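Local coordinates for imidazolonepropionase (Unidentified, PDB 2Q09), which catalyses the hydrolytic opening of the imidazolone ring of 4-imidazolone-5-propanoate to give N-formimidoyl-L-glutamate, the third step of histidine degradation, at residues R112-S115 with E116-F120; G102-I105 with S106-A110; K128-R132 with E133-T137; K90-Y94 with A95-R99. All coordinates share one frame; numbering follows the deposited sequence.

Contact 1. Residues R112-S115 with E116-F120; sequences RAAS and EDQLF
The flat carboxamide of Gln-118 meets Ser-115 at the rim of the amide: the backbone N of Ser-115 lies in the plane of that group and sits on a lone pair of OE1, at 2.8 Å from Ser-115 N to Gln-118 OE1. The bond is nearly straight at hydrogen (168°). In return, Gln-118 N donates to Ser-115 OG over 2.9 Å. These two reciprocal bonds make a capping box, with Ser-115 as the N-cap of helix 116-133. Two torsions set it up. The hydroxyl of Ser-115 is held between its own N and carbonyl carbon (chi1 72°), which lets OG accept the amide of Gln-118, while CG of Gln-118 lies beside its own backbone N (chi1 -73°), and chi3 then turns OE1 back to the serine. A second, weak bond from Ser-115 OG to Gln-118 OE1 spans 3.4 Å. The carbonyl of Ser-115 opens the regular helical pattern, accepting from Leu-119 N at 3.0 Å. Beside the cap, methyl CB of Ala-114 rests against Leu-119 CD2 (3.7 Å), a small apolar touch, and both side chains also meet Ala-78. The acidic side chains of the new helix bond elsewhere: Glu-116 pairs with Arg-156 and Asp-117 with Arg-160, both on helix 148-164, and Ala-114 O accepts from Lys-153 of that same helix. The capped turn thus joins helix 104-113, which ends at Ala-113, to helix 116-133, with helix 148-164 packed alongside.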
loop_
_atom_site.group_PDB
_atom_site.type_symbol
_atom_site.label_atom_id
_atom_site.label_comp_id
_atom_site.label_asym_id
_atom_site.label_seq_id
_atom_site.Cartn_x
_atom_site.Cartn_y
_atom_site.Cartn_z
ATOM N N ARG A 112 -12.637 18.227 -1.152
ATOM C CA ARG A 112 -12.239 19.561 -1.614
ATOM C C ARG A 112 -12.642 20.579 -0.551
ATOM O O ARG A 112 -11.899 21.510 -0.235
ATOM C CB ARG A 112 -12.963 19.940 -2.898
ATOM C CG ARG A 112 -12.530 19.223 -4.148
ATOM C CD ARG A 112 -13.427 19.675 -5.290
ATOM N NE ARG A 112 -12.922 19.261 -6.591
ATOM C CZ ARG A 112 -13.493 19.595 -7.741
ATOM N NH1 ARG A 112 -14.594 20.340 -7.727
ATOM N NH2 ARG A 112 -12.951 19.223 -8.895
ATOM N N ALA A 113 -13.842 20.394 -0.015
ATOM C CA ALA A 113 -14.378 21.289 0.995
ATOM C C ALA A 113 -13.673 21.184 2.342
ATOM O O ALA A 113 -13.639 22.156 3.105
ATOM C CB ALA A 113 -15.884 21.036 1.167
ATOM N N ALA A 114 -13.114 20.016 2.638
ATOM C CA ALA A 114 -12.424 19.839 3.906
ATOM C C ALA A 114 -11.121 20.623 3.883
ATOM O O ALA A 114 -10.460 20.706 2.850
ATOM C CB ALA A 114 -12.135 18.353 4.154
ATOM N N SER A 115 -10.743 21.183 5.024
ATOM C CA SER A 115 -9.495 21.926 5.113
ATOM C C SER A 115 -8.358 20.925 5.275
ATOM O O SER A 115 -8.586 19.778 5.668
ATOM C CB SER A 115 -9.499 22.857 6.325
ATOM O OG SER A 115 -9.376 22.122 7.534
ATOM N N GLU A 116 -7.139 21.365 4.982
ATOM C CA GLU A 116 -5.969 20.511 5.126
ATOM C C GLU A 116 -5.881 20.007 6.568
ATOM O O GLU A 116 -5.608 18.831 6.808
ATOM C CB GLU A 116 -4.693 21.278 4.768
ATOM C CG GLU A 116 -3.473 20.386 4.681
ATOM C CD GLU A 116 -2.213 21.143 4.319
ATOM O OE1 GLU A 116 -2.211 21.838 3.279
ATOM O OE2 GLU A 116 -1.226 21.041 5.080
ATOM N N ASP A 117 -6.123 20.900 7.528
ATOM C CA ASP A 117 -6.067 20.522 8.940
ATOM C C ASP A 117 -7.146 19.498 9.286
ATOM O O ASP A 117 -6.921 18.618 10.118
ATOM C CB ASP A 117 -6.243 21.740 9.862
ATOM C CG ASP A 117 -5.059 22.681 9.826
ATOM O OD1 ASP A 117 -3.956 22.249 9.434
ATOM O OD2 ASP A 117 -5.229 23.859 10.206
ATOM N N GLN A 118 -8.317 19.621 8.665
ATOM C CA GLN A 118 -9.419 18.691 8.920
ATOM C C GLN A 118 -9.111 17.290 8.370
ATOM O O GLN A 118 -9.421 16.288 9.009
ATOM C CB GLN A 118 -10.724 19.198 8.295
ATOM C CG GLN A 118 -11.359 20.381 9.023
ATOM C CD GLN A 118 -12.620 20.893 8.341
ATOM O OE1 GLN A 118 -12.612 21.205 7.154
ATOM N NE2 GLN A 118 -13.710 20.991 9.098
ATOM N N LEU A 119 -8.525 17.220 7.178
ATOM C CA LEU A 119 -8.184 15.927 6.582
ATOM C C LEU A 119 -7.149 15.203 7.436
ATOM O O LEU A 119 -7.198 13.984 7.589
ATOM C CB LEU A 119 -7.647 16.117 5.164
ATOM C CG LEU A 119 -8.669 16.569 4.115
ATOM C CD1 LEU A 119 -7.956 16.837 2.801
ATOM C CD2 LEU A 119 -9.747 15.506 3.945
ATOM N N PHE A 120 -6.219 15.968 7.997
ATOM C CA PHE A 120 -5.171 15.427 8.855
ATOM C C PHE A 120 -5.794 14.798 10.099
ATOM O O PHE A 120 -5.465 13.670 10.470
ATOM C CB PHE A 120 -4.213 16.548 9.268
ATOM C CG PHE A 120 -3.168 16.127 10.258
ATOM C CD1 PHE A 120 -2.068 15.373 9.859
ATOM C CD2 PHE A 120 -3.294 16.465 11.603
ATOM C CE1 PHE A 120 -1.105 14.968 10.785
ATOM C CE2 PHE A 120 -2.340 16.068 12.534
ATOM C CZ PHE A 120 -1.242 15.312 12.124
#

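Contact 2. Residues G102-I105 with S106-A110; sequences GGII and STVRA
Gly-103 O is gripped twice by Ser-106, once by the hydroxyl and once by the backbone. Ser-106 OG donates at 2.8 Å to Gly-103 O, lying in the plane of that carbonyl, whereas Ser-106 N reaches Gly-103 O over 3.0 Å from well above the plane. The serine hydroxyl can turn back along the helix because chi1 (66°) places OG between the residue's own N and carbonyl carbon. Further along, regular helical bonds take over: Val-108 N donates to Ile-104 O at 3.1 Å, and Arg-109 N to Ile-105 O at 2.9 Å. Outside this backbone, Ile-105 crosses Arg-109 at a slant, laying CG1 over one face of the guanidinium, 3.8 Å from Arg-109 CZ and nearer the rim than the middle. The tip of the same branch, Ile-105 CD1, leans on the valine, 4.0 Å from Val-108 CB. Gly-103 has positive phi, a conformation that suits glycine; its N donates to Glu-84. The hydroxyl of Thr-107 bonds to Arg-81, and its side chain touches Tyr-144, two residues of the ligand pocket, while Ile-104 touches the bound inhibitor itself. The arrangement is a helix start, the first turn of helix 104-113, set at the wall of the active site in this amidohydrolase of the TIM-barrel clan.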
loop_
_atom_site.group_PDB
_atom_site.type_symbol
_atom_site.label_atom_id
_atom_site.label_comp_id
_atom_site.label_asym_id
_atom_site.label_seq_id
_atom_site.Cartn_x
_atom_site.Cartn_y
_atom_site.Cartn_z
ATOM N N GLY A 102 -24.202 11.390 -5.836
ATOM C CA GLY A 102 -23.573 10.335 -5.062
ATOM C C GLY A 102 -22.406 9.711 -5.805
ATOM O O GLY A 102 -22.086 10.122 -6.926
ATOM N N GLY A 103 -21.763 8.723 -5.186
ATOM C CA GLY A 103 -20.636 8.070 -5.826
ATOM C C GLY A 103 -19.319 8.725 -5.456
ATOM O O GLY A 103 -19.247 9.486 -4.493
ATOM N N ILE A 104 -18.271 8.440 -6.218
ATOM C CA ILE A 104 -16.968 9.007 -5.927
ATOM C C ILE A 104 -16.971 10.535 -5.936
ATOM O O ILE A 104 -16.143 11.156 -5.278
ATOM C CB ILE A 104 -15.895 8.495 -6.916
ATOM C CG1 ILE A 104 -14.538 9.106 -6.565
ATOM C CG2 ILE A 104 -16.288 8.842 -8.342
ATOM C CD1 ILE A 104 -13.370 8.467 -7.282
ATOM N N ILE A 105 -17.896 11.146 -6.668
ATOM C CA ILE A 105 -17.934 12.599 -6.701
ATOM C C ILE A 105 -18.293 13.185 -5.334
ATOM O O ILE A 105 -17.812 14.265 -4.984
ATOM C CB ILE A 105 -18.910 13.135 -7.794
ATOM C CG1 ILE A 105 -18.740 14.648 -7.945
ATOM C CG2 ILE A 105 -20.338 12.819 -7.441
ATOM C CD1 ILE A 105 -17.325 15.080 -8.311
ATOM N N SER A 106 -19.115 12.491 -4.546
ATOM C CA SER A 106 -19.444 13.038 -3.234
ATOM C C SER A 106 -18.189 13.071 -2.355
ATOM O O SER A 106 -17.996 13.996 -1.563
ATOM C CB SER A 106 -20.565 12.238 -2.547
ATOM O OG SER A 106 -20.175 10.918 -2.224
ATOM N N THR A 107 -17.325 12.073 -2.493
ATOM C CA THR A 107 -16.099 12.061 -1.705
ATOM C C THR A 107 -15.205 13.212 -2.176
ATOM O O THR A 107 -14.508 13.846 -1.382
ATOM C CB THR A 107 -15.334 10.734 -1.863
ATOM O OG1 THR A 107 -16.113 9.658 -1.321
ATOM C CG2 THR A 107 -14.013 10.798 -1.115
ATOM N N VAL A 108 -15.213 13.467 -3.479
ATOM C CA VAL A 108 -14.415 14.554 -4.033
ATOM C C VAL A 108 -14.892 15.911 -3.499
ATOM O O VAL A 108 -14.093 16.750 -3.073
ATOM C CB VAL A 108 -14.489 14.562 -5.572
ATOM C CG1 VAL A 108 -13.783 15.804 -6.121
ATOM C CG2 VAL A 108 -13.827 13.308 -6.123
ATOM N N ARG A 109 -16.202 16.127 -3.502
ATOM C CA ARG A 109 -16.729 17.392 -3.002
ATOM C C ARG A 109 -16.432 17.558 -1.510
ATOM O O ARG A 109 -16.021 18.630 -1.062
ATOM C CB ARG A 109 -18.238 17.476 -3.250
ATOM C CG ARG A 109 -18.620 17.449 -4.732
ATOM C CD ARG A 109 -20.095 17.752 -4.913
ATOM N NE ARG A 109 -20.574 17.555 -6.281
ATOM C CZ ARG A 109 -20.067 18.142 -7.357
ATOM N NH1 ARG A 109 -19.042 18.975 -7.247
ATOM N NH2 ARG A 109 -20.590 17.906 -8.552
ATOM N N ALA A 110 -16.641 16.498 -0.742
ATOM C CA ALA A 110 -16.381 16.562 0.689
ATOM C C ALA A 110 -14.898 16.817 0.963
ATOM O O ALA A 110 -14.543 17.577 1.868
ATOM C CB ALA A 110 -16.819 15.261 1.364
#

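Contact 3. Residues K128-R132 with E133-T137; sequences KSLIR and EGVTT
Leu-130 and Val-135 meet through their beta carbons, CB to CB at 4.0 Å, where helix 116-133 gives way to strand 135-141. With CG1 of Val-135 anti to the backbone N (chi1 177°), CG2 stands beside that N, where it comes 3.5 Å from Leu-130 O and lies against Leu-130 CB. Leu-130 in turn has CG beside its own N (chi1 -69°), which sends CD2 toward Glu-133. Glu-133 touches chiefly through its stem. Its CG packs 3.3 Å from Ser-129 O, and the extended chain slants across Leu-130, bringing OE1 to the neighbourhood of CD2. The carboxylate itself is held by Ser-327 OG and by Leu-328 N, beyond the turn. In the backbone, Leu-130 O is gripped from opposite faces of its plane: Glu-133 N donates at 3.0 Å to Leu-130 O on one face, and Val-135 N at 3.1 Å to Leu-130 O on the other. Gly-134 N adds a bond to Ile-131 O, also from above the carbonyl plane. With its positive phi, a conformation that suits glycine, Gly-134 completes a Schellman motif. The tip of Ile-131, CD1, approaches Val-135 O at 4.0 Å, and that oxygen accepts from Arg-398. The chemistry is thus that of a C-terminal cap: carbonyls of the last turn, which would otherwise lack a helical donor, are satisfied by amides of the reversing chain, and an apolar pair, Leu-130 and Val-135, lies where helix passes into barrel strand.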
loop_
_atom_site.group_PDB
_atom_site.type_symbol
_atom_site.label_atom_id
_atom_site.label_comp_id
_atom_site.label_asym_id
_atom_site.label_seq_id
_atom_site.Cartn_x
_atom_site.Cartn_y
_atom_site.Cartn_z
ATOM N N LYS A 128 -3.534 5.226 12.935
ATOM C CA LYS A 128 -3.233 4.609 14.221
ATOM C C LYS A 128 -3.683 3.158 14.269
ATOM O O LYS A 128 -3.068 2.332 14.947
ATOM C CB LYS A 128 -3.864 5.412 15.363
ATOM C CG LYS A 128 -3.140 6.744 15.581
ATOM C CD LYS A 128 -3.686 7.526 16.764
ATOM C CE LYS A 128 -2.922 8.834 16.904
ATOM N NZ LYS A 128 -3.392 9.663 18.048
ATOM N N SER A 129 -4.758 2.833 13.556
ATOM C CA SER A 129 -5.218 1.450 13.536
ATOM C C SER A 129 -4.225 0.586 12.762
ATOM O O SER A 129 -3.971 -0.563 13.124
ATOM C CB SER A 129 -6.607 1.345 12.908
ATOM O OG SER A 129 -7.601 1.728 13.843
ATOM N N LEU A 130 -3.667 1.132 11.690
ATOM C CA LEU A 130 -2.694 0.374 10.910
ATOM C C LEU A 130 -1.430 0.202 11.756
ATOM O O LEU A 130 -0.819 -0.868 11.772
ATOM C CB LEU A 130 -2.351 1.098 9.603
ATOM C CG LEU A 130 -3.456 1.161 8.543
ATOM C CD1 LEU A 130 -2.942 1.883 7.307
ATOM C CD2 LEU A 130 -3.897 -0.254 8.178
ATOM N N ILE A 131 -1.038 1.261 12.459
ATOM C CA ILE A 131 0.150 1.223 13.310
ATOM C C ILE A 131 0.109 0.069 14.317
ATOM O O ILE A 131 1.065 -0.704 14.422
ATOM C CB ILE A 131 0.327 2.570 14.071
ATOM C CG1 ILE A 131 1.049 3.605 13.187
ATOM C CG2 ILE A 131 1.188 2.374 15.324
ATOM C CD1 ILE A 131 0.602 3.630 11.755
ATOM N N ARG A 132 -0.993 -0.061 15.041
ATOM C CA ARG A 132 -1.089 -1.128 16.028
ATOM C C ARG A 132 -1.162 -2.535 15.435
ATOM O O ARG A 132 -0.963 -3.517 16.154
ATOM C CB ARG A 132 -2.262 -0.873 16.968
ATOM C CG ARG A 132 -3.612 -0.844 16.305
ATOM C CD ARG A 132 -4.647 -0.283 17.266
ATOM N NE ARG A 132 -5.998 -0.435 16.744
ATOM C CZ ARG A 132 -7.066 0.175 17.245
ATOM N NH1 ARG A 132 -6.941 0.987 18.285
ATOM N NH2 ARG A 132 -8.256 -0.033 16.702
ATOM N N GLU A 133 -1.449 -2.638 14.140
ATOM C CA GLU A 133 -1.483 -3.936 13.475
ATOM C C GLU A 133 -0.064 -4.324 13.087
ATOM O O GLU A 133 0.187 -5.460 12.687
ATOM C CB GLU A 133 -2.309 -3.904 12.188
ATOM C CG GLU A 133 -3.798 -3.810 12.354
ATOM C CD GLU A 133 -4.539 -4.293 11.113
ATOM O OE1 GLU A 133 -4.061 -4.032 9.990
ATOM O OE2 GLU A 133 -5.603 -4.927 11.261
ATOM N N GLY A 134 0.853 -3.364 13.161
ATOM C CA GLY A 134 2.232 -3.639 12.803
ATOM C C GLY A 134 2.681 -3.000 11.496
ATOM O O GLY A 134 3.765 -3.302 11.006
ATOM N N VAL A 135 1.867 -2.118 10.923
ATOM C CA VAL A 135 2.256 -1.470 9.668
ATOM C C VAL A 135 3.275 -0.368 9.968
ATOM O O VAL A 135 3.009 0.527 10.771
ATOM C CB VAL A 135 1.043 -0.853 8.948
ATOM C CG1 VAL A 135 1.503 -0.128 7.680
ATOM C CG2 VAL A 135 0.037 -1.957 8.574
ATOM N N THR A 136 4.439 -0.436 9.331
ATOM C CA THR A 136 5.489 0.550 9.570
ATOM C C THR A 136 5.737 1.451 8.369
ATOM O O THR A 136 6.418 2.470 8.479
ATOM C CB THR A 136 6.796 -0.142 9.993
ATOM O OG1 THR A 136 7.111 -1.180 9.058
ATOM C CG2 THR A 136 6.639 -0.741 11.387
ATOM N N THR A 137 5.189 1.068 7.220
ATOM C CA THR A 137 5.290 1.869 6.000
ATOM C C THR A 137 3.940 1.783 5.298
ATOM O O THR A 137 3.427 0.684 5.054
ATOM C CB THR A 137 6.367 1.347 5.021
ATOM O OG1 THR A 137 7.668 1.501 5.598
ATOM C CG2 THR A 137 6.307 2.131 3.708
#

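Contact 4. Residues K90-Y94 with A95-R99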
loop_
_atom_site.group_PDB
_atom_site.type_symbol
_atom_site.label_atom_id
_atom_site.label_comp_id
_atom_site.label_asym_id
_atom_site.label_seq_id
_atom_site.Cartn_x
_atom_site.Cartn_y
_atom_site.Cartn_z
ATOM N N LYS A 90 -31.219 -0.669 0.577
ATOM C CA LYS A 90 -32.672 -0.558 0.678
ATOM C C LYS A 90 -33.336 -0.716 -0.685
ATOM O O LYS A 90 -34.549 -0.879 -0.767
ATOM C CB LYS A 90 -33.077 0.789 1.267
ATOM C CG LYS A 90 -32.737 0.981 2.731
ATOM C CD LYS A 90 -33.317 2.302 3.189
ATOM C CE LYS A 90 -33.064 2.589 4.642
ATOM N NZ LYS A 90 -33.786 3.849 4.990
ATOM N N GLY A 91 -32.546 -0.648 -1.754
ATOM C CA GLY A 91 -33.109 -0.818 -3.081
ATOM C C GLY A 91 -33.262 0.437 -3.928
ATOM O O GLY A 91 -33.875 0.397 -4.997
ATOM N N VAL A 92 -32.724 1.555 -3.461
ATOM C CA VAL A 92 -32.803 2.790 -4.233
ATOM C C VAL A 92 -31.847 2.662 -5.427
ATOM O O VAL A 92 -30.678 2.316 -5.262
ATOM C CB VAL A 92 -32.401 4.004 -3.375
ATOM C CG1 VAL A 92 -32.500 5.287 -4.198
ATOM C CG2 VAL A 92 -33.307 4.095 -2.158
ATOM N N PRO A 93 -32.340 2.933 -6.647
ATOM C CA PRO A 93 -31.555 2.851 -7.886
ATOM C C PRO A 93 -30.309 3.727 -7.832
ATOM O O PRO A 93 -30.356 4.846 -7.333
ATOM C CB PRO A 93 -32.530 3.348 -8.954
ATOM C CG PRO A 93 -33.870 3.061 -8.374
ATOM C CD PRO A 93 -33.699 3.426 -6.926
ATOM N N TYR A 94 -29.195 3.221 -8.355
ATOM C CA TYR A 94 -27.967 4.006 -8.352
ATOM C C TYR A 94 -28.147 5.303 -9.139
ATOM O O TYR A 94 -27.526 6.316 -8.827
ATOM C CB TYR A 94 -26.798 3.213 -8.946
ATOM C CG TYR A 94 -25.517 4.026 -8.984
ATOM C CD1 TYR A 94 -25.054 4.669 -7.838
ATOM C CD2 TYR A 94 -24.792 4.182 -10.165
ATOM C CE1 TYR A 94 -23.907 5.451 -7.863
ATOM C CE2 TYR A 94 -23.637 4.964 -10.205
ATOM C CZ TYR A 94 -23.204 5.598 -9.046
ATOM O OH TYR A 94 -22.072 6.380 -9.067
ATOM N N ALA A 95 -29.004 5.274 -10.157
ATOM C CA ALA A 95 -29.258 6.459 -10.966
ATOM C C ALA A 95 -29.741 7.601 -10.085
ATOM O O ALA A 95 -29.307 8.737 -10.238
ATOM C CB ALA A 95 -30.297 6.148 -12.035
ATOM N N GLU A 96 -30.639 7.296 -9.156
ATOM C CA GLU A 96 -31.173 8.306 -8.253
ATOM C C GLU A 96 -30.069 8.823 -7.333
ATOM O O GLU A 96 -29.960 10.027 -7.101
ATOM C CB GLU A 96 -32.325 7.715 -7.426
ATOM C CG GLU A 96 -32.906 8.652 -6.372
ATOM C CD GLU A 96 -33.539 9.907 -6.959
ATOM O OE1 GLU A 96 -34.290 9.788 -7.950
ATOM O OE2 GLU A 96 -33.292 11.008 -6.419
ATOM N N ILE A 97 -29.259 7.912 -6.807
ATOM C CA ILE A 97 -28.161 8.278 -5.920
ATOM C C ILE A 97 -27.169 9.157 -6.672
ATOM O O ILE A 97 -26.698 10.165 -6.151
ATOM C CB ILE A 97 -27.436 7.014 -5.403
ATOM C CG1 ILE A 97 -28.317 6.304 -4.372
ATOM C CG2 ILE A 97 -26.082 7.382 -4.822
ATOM C CD1 ILE A 97 -28.008 4.836 -4.217
ATOM N N ALA A 98 -26.863 8.771 -7.905
ATOM C CA ALA A 98 -25.919 9.515 -8.724
ATOM C C ALA A 98 -26.444 10.886 -9.139
ATOM O O ALA A 98 -25.739 11.882 -9.000
ATOM C CB ALA A 98 -25.550 8.704 -9.956
ATOM N N ARG A 99 -27.676 10.953 -9.637
ATOM C CA ARG A 99 -28.224 12.239 -10.059
ATOM C C ARG A 99 -28.203 13.251 -8.921
ATOM O O ARG A 99 -28.125 14.452 -9.155
ATOM C CB ARG A 99 -29.646 12.082 -10.646
ATOM C CG ARG A 99 -30.667 11.342 -9.791
ATOM C CD ARG A 99 -32.011 11.191 -10.522
ATOM N NE ARG A 99 -32.680 12.470 -10.736
ATOM C CZ ARG A 99 -33.155 13.234 -9.758
ATOM N NH1 ARG A 99 -33.040 12.850 -8.499
ATOM N NH2 ARG A 99 -33.731 14.391 -10.040
#
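Pro-93 O is the polar atom gripped here, taking a nearly straight bond from Ile-97 N over 3.3 Å, in the carbonyl plane, and a weak one from Glu-96 N. One residue on, Tyr-94 O receives Ala-98 N at 2.7 Å, close to the line of the carbonyl bond. Pro-93 is the N-cap of helix 94-99. With CG opposite its backbone N (chi1 179°), Tyr-94 directs its ring along the helix, and CB of Ala-98 lies over one face, 4.2 Å from the ring centroid and 17° off the normal, a CH-pi contact. Ile-97 meets the same side chain at about a right angle, its CB 4.1 Å from Tyr-94 CD1. Before the cap, Val-92 puts CG1 4.0 Å from Glu-96 CG; the bent Glu-96 chain carries its carboxylate to a salt bridge with Arg-99 NH1. Val-92, Tyr-94 and Ile-97 also touch helix 82-89, whose end Gly-91 closes in a Schellman motif. Chemically, then, the helix start rests on backbone bonds and apolar cover, while the charge pair runs from Glu-96, in the first turn, to Arg-99 at the last residue of the helix.

In the fold
The four contacts follow one another along the chain in the order 4, 2, 1, 3, each at a helix end. Contacts 4 and 2 touch: Gly-102 N lies 2.8 Å from Ile-97 O, a probable hydrogen bond, and Tyr-94 OH packs on Gly-103 CA. Contact 2 is nearest the active site, the Ile-104 side chain lying about 4 Å from the inhibitor and about 9 Å from the iron; the Tyr-94 side chain of contact 4 is about 8 Å from the inhibitor. Contacts 1 and 2 share helix 104-113, their centres about 14 Å apart. Contacts 1 and 3 cap the two ends of helix 116-133, centres about 23 Å apart, and the Leu-130 side chain lies about 13 Å from the iron.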